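Local coordinates for axin interactor, dorsalization-associated protein (Danio rerio, PDB 2QZQ), which acts as a ventralizing factor in the embryo by binding axin, disrupting axin homodimers and so inhibiting axin-mediated JNK activation, at residues Leu25-Ala28 against Gly29-Asp33. Sequence-based numbering, arbitrary orientation.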
# COMPACT_ATOMS: atom_id res chain seq x y z
N LEU A 25 10.36 -9.12 1.72
CA LEU A 25 11.45 -8.28 2.21
C LEU A 25 12.61 -9.20 2.61
O LEU A 25 12.39 -10.27 3.17
CB LEU A 25 10.98 -7.42 3.40
CG LEU A 25 9.84 -6.40 3.22
CD1 LEU A 25 9.25 -5.93 4.57
CD2 LEU A 25 10.28 -5.20 2.42
N LYS A 26 13.84 -8.80 2.30
CA LYS A 26 14.98 -9.67 2.60
C LYS A 26 15.02 -9.98 4.10
O LYS A 26 15.42 -11.05 4.51
CB LYS A 26 16.29 -8.99 2.18
CG LYS A 26 16.58 -9.04 0.68
CD LYS A 26 17.18 -7.71 0.16
CE LYS A 26 18.70 -7.69 0.12
NZ LYS A 26 19.17 -6.88 -1.08
N ASP A 27 14.56 -9.03 4.90
CA ASP A 27 14.63 -9.12 6.36
C ASP A 27 13.21 -9.11 6.94
O ASP A 27 13.02 -8.65 8.05
CB ASP A 27 15.48 -7.96 6.92
CG ASP A 27 15.03 -6.60 6.41
OD1 ASP A 27 14.08 -6.53 5.58
OD2 ASP A 27 15.62 -5.58 6.83
N ALA A 28 12.23 -9.65 6.19
CA ALA A 28 10.81 -9.61 6.61
C ALA A 28 10.61 -10.09 8.05
O ALA A 28 10.00 -9.40 8.86
CB ALA A 28 9.92 -10.45 5.66
N GLY A 29 11.13 -11.28 8.36
CA GLY A 29 10.95 -11.91 9.67
C GLY A 29 11.55 -11.15 10.87
O GLY A 29 11.17 -11.41 12.01
N GLN A 30 12.48 -10.25 10.60
CA GLN A 30 13.08 -9.38 11.62
C GLN A 30 12.22 -8.19 12.00
O GLN A 30 12.46 -7.55 13.06
CB GLN A 30 14.43 -8.84 11.14
CG GLN A 30 15.43 -9.92 10.71
CD GLN A 30 16.85 -9.41 10.68
OE1 GLN A 30 17.11 -8.24 10.36
NE2 GLN A 30 17.79 -10.30 11.02
N CYS A 31 11.28 -7.83 11.12
CA CYS A 31 10.51 -6.62 11.27
C CYS A 31 9.46 -6.83 12.35
O CYS A 31 8.68 -7.78 12.31
CB CYS A 31 9.85 -6.17 9.93
SG CYS A 31 11.06 -5.81 8.65
N ILE A 32 9.50 -5.94 13.34
CA ILE A 32 8.65 -6.02 14.52
C ILE A 32 7.37 -5.19 14.35
O ILE A 32 7.42 -4.02 13.97
CB ILE A 32 9.43 -5.53 15.81
CG1 ILE A 32 10.77 -6.29 15.97
CG2 ILE A 32 8.54 -5.64 17.03
CD1 ILE A 32 10.64 -7.82 16.03
N ASP A 33 6.23 -5.83 14.63
CA ASP A 33 4.91 -5.19 14.57
C ASP A 33 4.70 -4.49 13.22
O ASP A 33 4.39 -3.29 13.16
CB ASP A 33 4.72 -4.20 15.73
CG ASP A 33 4.70 -4.90 17.09
OD1 ASP A 33 4.50 -6.12 17.13
OD2 ASP A 33 4.89 -4.20 18.09
O HOH W 1 15.94 -5.90 9.72
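Asp27 and Gln30 meet side by side at the start of a short 3-10 turn. CB of Asp27 lies 3.8 Å from OE1 of Gln30. A water joins their polar ends. It donates one hydrogen to OD2 of Asp27, at 2.9 Å, and the other to OE1 of Gln30, at 2.7 Å. The Asp27 carboxylate swings between its own backbone N and carbonyl carbon (chi1 52°). The Gln30 chain runs extended beyond CG, which brings its amide oxygen to the water. OD2 of Asp27 also forms a salt bridge with Lys103, on strand 99-109. The carboxylate therefore ties the loop to that strand and receives the water as well.

The backbone of the turn is closed by two successive bonds. Gln30 N donates to Asp27 O at 3.1 Å, and Cys31 N to Ala28 O at 3.0 Å. Just before them, Ala28 N bonds to Leu25 O and closes a type I turn.

The Cys31 thiol folds back toward the Asp27 and Ala28 carbonyl oxygens. Its SG stands beside its own backbone N (chi1 -60°). There SG of Cys31 lies 3.5 Å from Asp27 O. CD1 of Leu25 approaches SG of Cys31 at 4.5 Å. Both side chains also rest on Phe90 of strand 85-94, so this face of the loop is buried. The whole forms a type I beta turn running into a 3-10 turn, in the connection between strands 15-24 and 34-41 of the C-terminal C2-type beta sandwich of the protein.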